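Local structure of DMSP lyase (5CU1) at residues A[41-46]-A[120-125]; A[139-144]-A[193-198]; A[147-152]-A[189-194]; A[157-162]-A[177-182]. The protein is a lyase of the cupin clan that holds a ferric ion between the two antiparallel sheets of a small beta-barrel domain. One frame throughout, in Å; residues are numbered along the deposited sequence.

Contact 1 (A[41-46]-A[120-125]); sequences ALPDSL and SDSLAA
The ring that carries this contact is the pyrrolidine of P43, and no aromatic group takes part. Its CG and CD atoms meet segment 120-125. CD lies 3.8 Å from L123 CD1, and CG is nearly as close to the same methyl. The two side chains meet tip to tip. L123 has CG in the crowded position between the backbone N and the carbonyl carbon (chi1 72°). The hydroxyls of two serines also reach the proline. S122 OG stands 4.0 Å from P43 CG, and S120 OG stands 4.2 Å from the same carbon. L46 adds its CD2 methyl, 4.2 Å from S120 OG. Within segment 41-46, S45 OG gives a weak bond to P43 O. L42 and L46 rest on helix 17-32, while L46, S120 and L123 all touch I112. The contact joins the loop after helix 34-39 to the approach to strand 124-130. The two segments share no hydrogen bond, and only 171 Å² is buried between them. The chemistry is therefore a light van der Waals contact near the surface, in which serine oxygens meet proline carbon without a polar partner across the interface.

Contact 2 (A[139-144]-A[193-198]); sequences HQHPAE and VLWRGD. With FE (Fe (III) ion), chain B.
The backbones run antiparallel where E144 and R196 form a hydrogen-bonded pair. R196 N gives a good bond to E144 O at 3.1 Å, while the return bond from E144 N to R196 O is weak. Their side chains share one face of the sheet. The R196 guanidinium forms a salt bridge, side-on, with both NE (3.1 Å) and NH2 (3.2 Å) donating to E144 OE1. The donors lie above the carboxylate plane, and the two flat groups are 39° apart. R196 NH1 has a second partner in F39 O, and the F39 ring makes a cation-pi contact with the guanidinium. H141 coordinates the iron through NE2 at 2.4 Å. Its other nitrogen, ND1, donates in the ring plane to a lone pair of A143 O at 3.2 Å, which, with the metal bond, helps fix the rotation of the ring. W195 CZ2 sits over the centre of one H141 face, 3.5 Å from H141 CD2. The planes meet obliquely, at 38°. A143 CB presses on the same indole, 3.4 Å from W195 CE3. W195 NE1 bonds E145 OE2, so the indole is probably a second-shell group that positions two metal ligands. A water bridges A143 N and D198 O. With E145 and H180, H141 completes the protein ligands of the iron, a histidine and glutamate metal site characteristic of cupin barrels.

Contact 3 (A[147-152]-A[189-194]); sequences YFILAG and FMALVL
V193 has CG1 anti to the backbone N (chi1 -170°), which leaves CG2 beside that N and directed at Y147. The Y147 side chain, with chi1 at -90°, lies alongside and points the same way. V193 CG2 then sits over the centre of the Y147 ring, 3.8 Å from its centroid, in a CH-pi contact. A191 CB touches the same ring, 3.9 Å from Y147 CD2. F189 CE1 meets its edge. The other side of the sheet carries F148, L192 and M190. There L150 CD1 reaches M190 SD at 3.6 Å, the two chains crossing obliquely. F148 and L192 form a hydrogen-bonded pair, with F148 N to L192 O at 3.0 Å and L192 N to F148 O at 2.9 Å. The register then shifts by one residue. L150 N bonds M190 O at 2.9 Å, and A151 N bonds that oxygen weakly. M190 N returns a bond to A151 O at 3.0 Å. Helix 74-83 covers L150 and M190, while helix 34-39 packs on F148 and L192. The Y147 side chain comes close to the iron. L150 and A151 opposite M190 make a classic beta bulge, set in two adjacent inner strands of one sheet of the cupin barrel.

Contact 4 (A[157-162]-A[177-182]); sequences LMEGHP and GHPHAT. With FE (Fe (III) ion), chain B.
M158 leaves the backbone on the same face of the sheet as H180. From CB its chain reaches CG, which stands 4.1 Å from both P179 O and H178 CD2. SD is anti to CA about the CB-CG bond (chi2 -176°), and the chain bends at chi3. SD is more remote and lies obliquely to the H178 ring. The tip methyl, CE, makes the closest approach. It lies over one face of H178, 3.6 Å from the ring centroid, in a CH-pi contact. The same ring is held by its own bond. H178 NE2 donates to a lone pair of E159 O at 3.1 Å, nearly straight at 161°. A bond and a methyl thus help hold the imidazole against the type II turn from M158 to H161. E159 OE2 also rests on P179 CG at 3.5 Å. On the strand before the turn, L157 pairs with A181, with L157 N to A181 O at 2.7 Å and A181 N to L157 O at 3.0 Å. H180 NE2 binds the iron at 2.2 Å. Its ND1 donates in the ring plane to H178 O, which helps set the imidazole for the metal; E145 and H141 supply the other protein ligands. In the sheet, strand 180-183 lies between strand 154-158 and strand 135-140. P179 and A181 pack on F138 of strand 135-140, and the H180 ring stacks on H174.

From the N terminus, contact 1 closes first, bringing the loop after helix 34-39 to the start of strand 124-130. It is complete before the others open. Contact 2 opens next at 139-144, followed by contact 3 at 147-152. Both end on strand 189-196, where they share V193 and L194. Contact 4 is nested inside both loops. Contacts 1, 2 and 3 reach one sheet, in which A124 O lies 3.0 Å from W195 N, a probable hydrogen bond. Contact 4 belongs to the opposing sheet. Contacts 2 and 4 meet at the iron through H141 and H180, both from the side of that sheet. Contact 2 itself links the sheets, since segment 139-144 passes from strand 135-140 to strand 144-150.

Contact 1 (A[41-46]-A[120-125])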
loop_
_atom_site.group_PDB
_atom_site.type_symbol
_atom_site.label_atom_id
_atom_site.label_comp_id
_atom_site.label_asym_id
_atom_site.label_seq_id
_atom_site.Cartn_x
_atom_site.Cartn_y
_atom_site.Cartn_z
ATOM N N ALA A 41 5.249 -10.608 13.036
ATOM C CA ALA A 41 6.225 -11.555 12.694
ATOM C C ALA A 41 6.033 -12.143 11.412
ATOM O O ALA A 41 4.995 -12.488 11.048
ATOM C CB ALA A 41 6.352 -12.624 13.745
ATOM N N LEU A 42 7.124 -12.231 10.744
ATOM C CA LEU A 42 7.254 -12.777 9.428
ATOM C C LEU A 42 7.323 -14.221 9.616
ATOM O O LEU A 42 8.019 -14.695 10.494
ATOM C CB LEU A 42 8.435 -12.267 8.706
ATOM C CG LEU A 42 8.111 -11.391 7.558
ATOM C CD1 LEU A 42 7.015 -10.405 7.874
ATOM C CD2 LEU A 42 9.238 -10.788 6.819
ATOM N N PRO A 43 6.388 -14.942 8.840
ATOM C CA PRO A 43 6.323 -16.359 9.171
ATOM C C PRO A 43 7.291 -17.131 8.544
ATOM O O PRO A 43 7.481 -18.162 9.070
ATOM C CB PRO A 43 5.003 -16.846 8.621
ATOM C CG PRO A 43 4.362 -15.765 7.959
ATOM C CD PRO A 43 5.257 -14.675 7.833
ATOM N N ASP A 44 7.824 -16.671 7.463
ATOM C CA ASP A 44 9.008 -17.146 6.773
ATOM C C ASP A 44 9.076 -18.393 5.610
ATOM O O ASP A 44 10.102 -18.872 5.125
ATOM C CB ASP A 44 10.243 -16.935 7.658
ATOM C CG ASP A 44 11.416 -16.190 6.898
ATOM O OD1 ASP A 44 11.700 -15.012 7.180
ATOM O OD2 ASP A 44 11.985 -16.823 6.002
ATOM N N SER A 45 7.937 -18.608 5.014
ATOM C CA SER A 45 6.990 -19.583 5.258
ATOM C C SER A 45 5.742 -19.141 4.662
ATOM O O SER A 45 4.749 -19.219 5.259
ATOM C CB SER A 45 6.918 -19.940 6.736
ATOM O OG SER A 45 8.199 -20.171 7.119
ATOM N N LEU A 46 5.815 -18.788 3.403
ATOM C CA LEU A 46 4.607 -18.370 2.695
ATOM C C LEU A 46 4.286 -19.264 1.441
ATOM O O LEU A 46 5.056 -19.420 0.617
ATOM C CB LEU A 46 4.827 -16.951 2.333
ATOM C CG LEU A 46 5.187 -16.069 3.455
ATOM C CD1 LEU A 46 6.204 -15.296 2.802
ATOM C CD2 LEU A 46 4.153 -15.105 3.797
ATOM N N SER A 120 -1.017 -16.195 3.203
ATOM C CA SER A 120 -0.794 -16.111 4.679
ATOM C C SER A 120 -2.032 -15.928 5.438
ATOM O O SER A 120 -2.828 -15.254 5.024
ATOM C CB SER A 120 0.104 -15.049 5.015
ATOM O OG SER A 120 0.652 -15.271 6.151
ATOM N N ASP A 121 -2.226 -16.574 6.558
ATOM C CA ASP A 121 -3.248 -16.226 7.553
ATOM C C ASP A 121 -2.911 -15.273 8.677
ATOM O O ASP A 121 -3.711 -14.944 9.376
ATOM C CB ASP A 121 -3.750 -17.405 8.258
ATOM C CG ASP A 121 -4.357 -18.426 7.415
ATOM O OD1 ASP A 121 -5.108 -18.043 6.594
ATOM O OD2 ASP A 121 -4.206 -19.648 7.774
ATOM N N SER A 122 -1.789 -14.752 8.668
ATOM C CA SER A 122 -1.405 -13.980 9.688
ATOM C C SER A 122 -1.210 -12.427 9.328
ATOM O O SER A 122 -1.426 -11.642 10.025
ATOM C CB SER A 122 -0.219 -14.722 10.346
ATOM O OG SER A 122 1.014 -14.693 9.781
ATOM N N LEU A 123 -0.803 -12.155 8.163
ATOM C CA LEU A 123 -0.594 -10.907 7.543
ATOM C C LEU A 123 -1.084 -10.777 6.078
ATOM O O LEU A 123 -1.272 -11.701 5.467
ATOM C CB LEU A 123 0.876 -10.464 7.797
ATOM C CG LEU A 123 2.167 -10.953 7.253
ATOM C CD1 LEU A 123 2.282 -12.443 7.346
ATOM C CD2 LEU A 123 2.342 -10.631 5.861
ATOM N N ALA A 124 -1.270 -9.579 5.603
ATOM C CA ALA A 124 -1.110 -9.113 4.261
ATOM C C ALA A 124 -0.204 -7.919 4.098
ATOM O O ALA A 124 0.081 -7.322 4.934
ATOM C CB ALA A 124 -2.417 -8.857 3.658
ATOM N N ALA A 125 0.311 -7.810 2.958
ATOM C CA ALA A 125 1.142 -6.806 2.519
ATOM C C ALA A 125 0.736 -6.385 1.176
ATOM O O ALA A 125 0.479 -7.139 0.374
ATOM C CB ALA A 125 2.600 -7.177 2.589
#

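Contact 2 (A[139-144]-A[193-198])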
loop_
_atom_site.group_PDB
_atom_site.type_symbol
_atom_site.label_atom_id
_atom_site.label_comp_id
_atom_site.label_asym_id
_atom_site.label_seq_id
_atom_site.Cartn_x
_atom_site.Cartn_y
_atom_site.Cartn_z
ATOM N N HIS A 139 -11.580 6.271 4.789
ATOM C CA HIS A 139 -11.735 4.895 4.529
ATOM C C HIS A 139 -11.411 4.037 5.711
ATOM O O HIS A 139 -10.827 4.482 6.555
ATOM C CB HIS A 139 -11.035 4.404 3.182
ATOM C CG HIS A 139 -9.567 4.502 3.144
ATOM N ND1 HIS A 139 -8.943 5.617 2.769
ATOM C CD2 HIS A 139 -8.600 3.669 3.523
ATOM C CE1 HIS A 139 -7.680 5.479 2.906
ATOM N NE2 HIS A 139 -7.448 4.294 3.314
ATOM N N GLN A 140 -11.854 2.826 5.698
ATOM C CA GLN A 140 -11.883 2.008 6.784
ATOM C C GLN A 140 -12.061 0.509 6.502
ATOM O O GLN A 140 -12.665 0.156 5.659
ATOM C CB GLN A 140 -12.821 2.547 7.884
ATOM C CG GLN A 140 -14.282 2.240 7.501
ATOM C CD GLN A 140 -15.454 2.945 8.081
ATOM O OE1 GLN A 140 -15.481 4.023 8.443
ATOM N NE2 GLN A 140 -16.396 2.297 8.117
ATOM N N HIS A 141 -11.578 -0.256 7.409
ATOM C CA HIS A 141 -11.512 -1.660 7.467
ATOM C C HIS A 141 -11.188 -2.299 8.800
ATOM O O HIS A 141 -10.524 -1.807 9.567
ATOM C CB HIS A 141 -10.575 -2.220 6.492
ATOM C CG HIS A 141 -9.277 -1.515 6.414
ATOM N ND1 HIS A 141 -8.324 -1.558 7.373
ATOM C CD2 HIS A 141 -8.814 -0.678 5.499
ATOM C CE1 HIS A 141 -7.301 -0.882 7.004
ATOM N NE2 HIS A 141 -7.589 -0.284 5.906
ATOM N N PRO A 142 -11.671 -3.476 9.036
ATOM C CA PRO A 142 -11.345 -4.377 10.147
ATOM C C PRO A 142 -9.944 -4.805 10.490
ATOM O O PRO A 142 -9.760 -4.697 11.585
ATOM C CB PRO A 142 -12.222 -5.560 9.817
ATOM C CG PRO A 142 -13.227 -5.006 9.064
ATOM C CD PRO A 142 -12.760 -3.989 8.277
ATOM N N ALA A 143 -9.019 -5.030 9.559
ATOM C CA ALA A 143 -7.722 -5.113 9.795
ATOM C C ALA A 143 -7.158 -3.895 10.501
ATOM O O ALA A 143 -7.325 -2.889 10.133
ATOM C CB ALA A 143 -6.940 -5.396 8.531
ATOM N N GLU A 144 -6.336 -4.181 11.431
ATOM C CA GLU A 144 -5.284 -3.365 11.835
ATOM C C GLU A 144 -4.200 -3.180 10.842
ATOM O O GLU A 144 -3.843 -4.038 10.188
ATOM C CB GLU A 144 -4.754 -3.800 13.138
ATOM C CG GLU A 144 -5.735 -3.950 14.223
ATOM C CD GLU A 144 -5.147 -4.216 15.600
ATOM O OE1 GLU A 144 -4.542 -5.106 15.840
ATOM O OE2 GLU A 144 -5.370 -3.535 16.494
ATOM N N VAL A 193 2.163 -1.264 3.140
ATOM C CA VAL A 193 1.023 -1.362 4.036
ATOM C C VAL A 193 0.862 -2.793 4.540
ATOM O O VAL A 193 0.681 -3.692 3.737
ATOM C CB VAL A 193 -0.267 -0.941 3.339
ATOM C CG1 VAL A 193 -1.408 -0.805 4.357
ATOM C CG2 VAL A 193 -0.045 0.341 2.578
ATOM N N LEU A 194 0.939 -2.993 5.858
ATOM C CA LEU A 194 0.750 -4.309 6.475
ATOM C C LEU A 194 -0.594 -4.415 7.167
ATOM O O LEU A 194 -1.039 -3.464 7.788
ATOM C CB LEU A 194 1.858 -4.599 7.492
ATOM C CG LEU A 194 3.273 -4.600 6.911
ATOM C CD1 LEU A 194 4.290 -4.966 7.960
ATOM C CD2 LEU A 194 3.369 -5.549 5.723
ATOM N N TRP A 195 -1.237 -5.576 7.027
ATOM C CA TRP A 195 -2.504 -5.893 7.691
ATOM C C TRP A 195 -2.343 -7.075 8.633
ATOM O O TRP A 195 -1.570 -8.003 8.373
ATOM C CB TRP A 195 -3.603 -6.240 6.686
ATOM C CG TRP A 195 -4.232 -5.086 6.038
ATOM C CD1 TRP A 195 -3.716 -3.848 5.918
ATOM C CD2 TRP A 195 -5.515 -5.056 5.403
ATOM N NE1 TRP A 195 -4.590 -3.035 5.245
ATOM C CE2 TRP A 195 -5.705 -3.757 4.923
ATOM C CE3 TRP A 195 -6.515 -6.006 5.196
ATOM C CZ2 TRP A 195 -6.869 -3.374 4.260
ATOM C CZ3 TRP A 195 -7.660 -5.629 4.533
ATOM C CH2 TRP A 195 -7.831 -4.323 4.075
ATOM N N ARG A 196 -3.101 -7.046 9.717
ATOM C CA ARG A 196 -3.135 -8.157 10.639
ATOM C C ARG A 196 -4.550 -8.229 11.159
ATOM O O ARG A 196 -5.248 -7.215 11.179
ATOM C CB ARG A 196 -2.106 -7.974 11.755
ATOM C CG ARG A 196 -2.405 -6.838 12.717
ATOM C CD ARG A 196 -1.261 -6.593 13.693
ATOM N NE ARG A 196 -1.726 -5.827 14.853
ATOM C CZ ARG A 196 -0.990 -5.530 15.920
ATOM N NH1 ARG A 196 0.278 -5.905 16.014
ATOM N NH2 ARG A 196 -1.534 -4.848 16.911
ATOM N N GLY A 197 -4.986 -9.428 11.540
ATOM C CA GLY A 197 -6.332 -9.625 12.031
ATOM C C GLY A 197 -7.270 -10.095 10.942
ATOM O O GLY A 197 -6.972 -11.046 10.243
ATOM N N ASP A 198 -8.410 -9.433 10.810
ATOM C CA ASP A 198 -9.368 -9.742 9.751
ATOM C C ASP A 198 -8.843 -9.245 8.414
ATOM O O ASP A 198 -8.873 -8.056 8.144
ATOM C CB ASP A 198 -10.721 -9.110 10.085
ATOM C CG ASP A 198 -11.753 -9.297 8.996
ATOM O OD1 ASP A 198 -11.494 -9.968 7.974
ATOM O OD2 ASP A 198 -12.854 -8.757 9.184
HETATM FE FE FE B . -6.109 1.482 5.188
HETATM O O HOH W 1 -9.999 -6.013 6.980
#

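Contact 3 (A[147-152]-A[189-194])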
loop_
_atom_site.group_PDB
_atom_site.type_symbol
_atom_site.label_atom_id
_atom_site.label_comp_id
_atom_site.label_asym_id
_atom_site.label_seq_id
_atom_site.Cartn_x
_atom_site.Cartn_y
_atom_site.Cartn_z
ATOM N N TYR A 147 0.979 1.792 7.865
ATOM C CA TYR A 147 1.606 2.534 6.791
ATOM C C TYR A 147 3.078 3.019 7.040
ATOM O O TYR A 147 3.357 3.859 7.722
ATOM C CB TYR A 147 0.613 3.629 6.283
ATOM C CG TYR A 147 -0.420 3.487 5.190
ATOM C CD1 TYR A 147 -1.628 2.969 5.389
ATOM C CD2 TYR A 147 -0.223 4.056 4.002
ATOM C CE1 TYR A 147 -2.594 2.992 4.449
ATOM C CE2 TYR A 147 -1.121 4.040 3.050
ATOM C CZ TYR A 147 -2.311 3.510 3.234
ATOM O OH TYR A 147 -3.111 3.620 2.233
ATOM N N PHE A 148 3.956 2.372 6.437
ATOM C CA PHE A 148 5.349 2.657 6.267
ATOM C C PHE A 148 5.675 3.263 4.937
ATOM O O PHE A 148 5.631 2.672 4.053
ATOM C CB PHE A 148 6.247 1.465 6.747
ATOM C CG PHE A 148 7.683 1.739 6.842
ATOM C CD1 PHE A 148 8.356 1.837 8.049
ATOM C CD2 PHE A 148 8.383 1.831 5.752
ATOM C CE1 PHE A 148 9.606 2.051 8.122
ATOM C CE2 PHE A 148 9.699 2.091 5.837
ATOM C CZ PHE A 148 10.271 2.222 7.043
ATOM N N ILE A 149 6.084 4.424 4.940
ATOM C CA ILE A 149 6.424 5.200 3.815
ATOM C C ILE A 149 7.864 4.882 3.210
ATOM O O ILE A 149 8.844 5.020 3.821
ATOM C CB ILE A 149 6.163 6.712 4.037
ATOM C CG1 ILE A 149 4.803 7.130 3.778
ATOM C CG2 ILE A 149 6.882 7.555 3.190
ATOM C CD1 ILE A 149 3.748 6.771 4.664
ATOM N N LEU A 150 7.899 4.567 1.959
ATOM C CA LEU A 150 9.080 4.259 1.221
ATOM C C LEU A 150 9.756 5.381 0.459
ATOM O O LEU A 150 10.856 5.400 0.430
ATOM C CB LEU A 150 8.923 3.007 0.311
ATOM C CG LEU A 150 8.185 1.779 0.695
ATOM C CD1 LEU A 150 7.561 0.884 -0.263
ATOM C CD2 LEU A 150 8.854 1.133 1.820
ATOM N N ALA A 151 8.983 6.335 -0.024
ATOM C CA ALA A 151 9.113 7.288 -1.113
ATOM C C ALA A 151 8.145 8.384 -1.189
ATOM O O ALA A 151 7.146 8.248 -0.918
ATOM C CB ALA A 151 9.319 6.619 -2.390
ATOM N N GLY A 152 8.637 9.531 -1.463
ATOM C CA GLY A 152 8.073 10.831 -1.254
ATOM C C GLY A 152 7.621 11.210 0.052
ATOM O O GLY A 152 8.269 11.075 0.873
ATOM N N PHE A 189 3.882 9.687 -3.178
ATOM C CA PHE A 189 4.487 8.755 -2.220
ATOM C C PHE A 189 4.228 7.321 -2.637
ATOM O O PHE A 189 3.305 7.024 -3.409
ATOM C CB PHE A 189 3.982 8.983 -0.778
ATOM C CG PHE A 189 2.645 8.347 -0.479
ATOM C CD1 PHE A 189 2.567 7.127 0.158
ATOM C CD2 PHE A 189 1.467 8.978 -0.829
ATOM C CE1 PHE A 189 1.341 6.540 0.425
ATOM C CE2 PHE A 189 0.247 8.399 -0.557
ATOM C CZ PHE A 189 0.189 7.174 0.071
ATOM N N MET A 190 5.080 6.439 -2.130
ATOM C CA MET A 190 4.826 5.007 -2.125
ATOM C C MET A 190 4.944 4.523 -0.691
ATOM O O MET A 190 5.807 5.000 0.056
ATOM C CB MET A 190 5.818 4.271 -3.016
ATOM C CG MET A 190 5.732 2.774 -2.898
ATOM S SD MET A 190 7.091 1.925 -3.695
ATOM C CE MET A 190 7.117 2.760 -5.273
ATOM N N ALA A 191 4.079 3.593 -0.296
ATOM C CA ALA A 191 4.154 3.009 1.045
ATOM C C ALA A 191 4.002 1.513 1.009
ATOM O O ALA A 191 3.347 0.961 0.133
ATOM C CB ALA A 191 3.082 3.609 1.969
ATOM N N LEU A 192 4.624 0.867 1.977
ATOM C CA LEU A 192 4.309 -0.496 2.333
ATOM C C LEU A 192 3.184 -0.430 3.341
ATOM O O LEU A 192 3.236 0.387 4.262
ATOM C CB LEU A 192 5.520 -1.204 2.933
ATOM C CG LEU A 192 5.249 -2.545 3.617
ATOM C CD1 LEU A 192 4.935 -3.624 2.578
ATOM C CD2 LEU A 192 6.421 -2.955 4.520
ATOM N N VAL A 193 2.163 -1.264 3.140
ATOM C CA VAL A 193 1.023 -1.362 4.036
ATOM C C VAL A 193 0.862 -2.793 4.540
ATOM O O VAL A 193 0.681 -3.692 3.737
ATOM C CB VAL A 193 -0.267 -0.941 3.339
ATOM C CG1 VAL A 193 -1.408 -0.805 4.357
ATOM C CG2 VAL A 193 -0.045 0.341 2.578
ATOM N N LEU A 194 0.939 -2.993 5.858
ATOM C CA LEU A 194 0.750 -4.309 6.475
ATOM C C LEU A 194 -0.594 -4.415 7.167
ATOM O O LEU A 194 -1.039 -3.464 7.788
ATOM C CB LEU A 194 1.858 -4.599 7.492
ATOM C CG LEU A 194 3.273 -4.600 6.911
ATOM C CD1 LEU A 194 4.290 -4.966 7.960
ATOM C CD2 LEU A 194 3.369 -5.549 5.723
#

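Contact 4 (A[157-162]-A[177-182])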
loop_
_atom_site.group_PDB
_atom_site.type_symbol
_atom_site.label_atom_id
_atom_site.label_comp_id
_atom_site.label_asym_id
_atom_site.label_seq_id
_atom_site.Cartn_x
_atom_site.Cartn_y
_atom_site.Cartn_z
ATOM N N LEU A 157 -4.223 11.519 7.292
ATOM C CA LEU A 157 -5.379 11.910 8.004
ATOM C C LEU A 157 -5.976 10.729 8.787
ATOM O O LEU A 157 -5.885 9.687 8.463
ATOM C CB LEU A 157 -6.317 12.630 7.073
ATOM C CG LEU A 157 -5.987 13.832 6.269
ATOM C CD1 LEU A 157 -7.166 14.241 5.596
ATOM C CD2 LEU A 157 -5.831 14.943 7.054
ATOM N N MET A 158 -6.452 11.022 9.911
ATOM C CA MET A 158 -7.059 10.081 10.855
ATOM C C MET A 158 -8.084 10.697 11.730
ATOM O O MET A 158 -7.760 11.459 12.392
ATOM C CB MET A 158 -6.013 9.496 11.752
ATOM C CG MET A 158 -5.946 8.059 11.969
ATOM S SD MET A 158 -4.777 7.365 13.131
ATOM C CE MET A 158 -5.905 6.348 13.639
ATOM N N GLU A 159 -9.297 10.356 11.599
ATOM C CA GLU A 159 -10.348 10.826 12.466
ATOM C C GLU A 159 -10.010 10.972 13.976
ATOM O O GLU A 159 -9.782 10.085 14.653
ATOM C CB GLU A 159 -11.674 10.048 12.219
ATOM C CG GLU A 159 -12.780 10.110 13.262
ATOM C CD GLU A 159 -14.122 9.391 12.842
ATOM O OE1 GLU A 159 -14.593 8.715 13.725
ATOM O OE2 GLU A 159 -14.630 9.476 11.674
ATOM N N GLY A 160 -10.008 12.190 14.390
ATOM C CA GLY A 160 -9.754 12.565 15.731
ATOM C C GLY A 160 -8.344 12.757 16.127
ATOM O O GLY A 160 -8.208 12.717 17.232
ATOM N N HIS A 161 -7.376 12.885 15.266
ATOM C CA HIS A 161 -6.045 13.090 15.588
ATOM C C HIS A 161 -5.604 14.152 14.699
ATOM O O HIS A 161 -6.120 14.319 13.797
ATOM C CB HIS A 161 -5.272 11.852 15.479
ATOM C CG HIS A 161 -5.625 10.838 16.510
ATOM N ND1 HIS A 161 -6.553 9.877 16.336
ATOM C CD2 HIS A 161 -5.204 10.681 17.754
ATOM C CE1 HIS A 161 -6.764 9.252 17.435
ATOM N NE2 HIS A 161 -5.908 9.672 18.293
ATOM N N PRO A 162 -4.632 15.029 15.155
ATOM C CA PRO A 162 -3.943 15.860 14.177
ATOM C C PRO A 162 -3.155 15.134 13.158
ATOM O O PRO A 162 -2.565 14.182 13.298
ATOM C CB PRO A 162 -2.908 16.400 14.981
ATOM C CG PRO A 162 -3.490 16.614 16.143
ATOM C CD PRO A 162 -3.904 15.375 16.452
ATOM N N GLY A 177 -11.177 -0.368 12.139
ATOM C CA GLY A 177 -12.250 0.445 11.757
ATOM C C GLY A 177 -12.087 1.925 11.761
ATOM O O GLY A 177 -12.934 2.577 11.557
ATOM N N HIS A 178 -10.928 2.374 11.982
ATOM C CA HIS A 178 -10.620 3.730 12.230
ATOM C C HIS A 178 -10.466 4.441 10.945
ATOM O O HIS A 178 -9.775 4.057 10.157
ATOM C CB HIS A 178 -9.458 3.818 13.117
ATOM C CG HIS A 178 -9.400 5.030 13.898
ATOM N ND1 HIS A 178 -9.457 4.999 15.259
ATOM C CD2 HIS A 178 -9.296 6.315 13.555
ATOM C CE1 HIS A 178 -9.310 6.222 15.697
ATOM N NE2 HIS A 178 -9.264 7.025 14.692
ATOM N N PRO A 179 -11.394 5.445 10.777
ATOM C CA PRO A 179 -11.261 6.201 9.522
ATOM C C PRO A 179 -9.909 6.944 9.186
ATOM O O PRO A 179 -9.469 7.572 9.961
ATOM C CB PRO A 179 -12.393 7.138 9.569
ATOM C CG PRO A 179 -13.384 6.485 10.262
ATOM C CD PRO A 179 -12.701 5.954 11.389
ATOM N N HIS A 180 -9.301 6.667 8.088
ATOM C CA HIS A 180 -8.077 7.364 7.716
ATOM C C HIS A 180 -8.092 7.838 6.246
ATOM O O HIS A 180 -8.776 7.255 5.395
ATOM C CB HIS A 180 -6.867 6.461 7.974
ATOM C CG HIS A 180 -7.031 5.062 7.473
ATOM N ND1 HIS A 180 -7.860 4.141 8.082
ATOM C CD2 HIS A 180 -6.452 4.412 6.431
ATOM C CE1 HIS A 180 -7.784 2.988 7.442
ATOM N NE2 HIS A 180 -6.942 3.126 6.430
ATOM N N ALA A 181 -7.342 8.905 5.960
ATOM C CA ALA A 181 -7.311 9.490 4.610
ATOM C C ALA A 181 -5.909 9.919 4.258
ATOM O O ALA A 181 -5.071 10.117 5.144
ATOM C CB ALA A 181 -8.256 10.680 4.502
ATOM N N THR A 182 -5.649 10.064 2.965
ATOM C CA THR A 182 -4.370 10.598 2.512
ATOM C C THR A 182 -4.591 11.665 1.462
ATOM O O THR A 182 -5.515 11.563 0.657
ATOM C CB THR A 182 -3.461 9.503 1.945
ATOM O OG1 THR A 182 -3.462 8.391 2.837
ATOM C CG2 THR A 182 -2.019 10.006 1.777
HETATM FE FE FE B . -6.109 1.482 5.188
#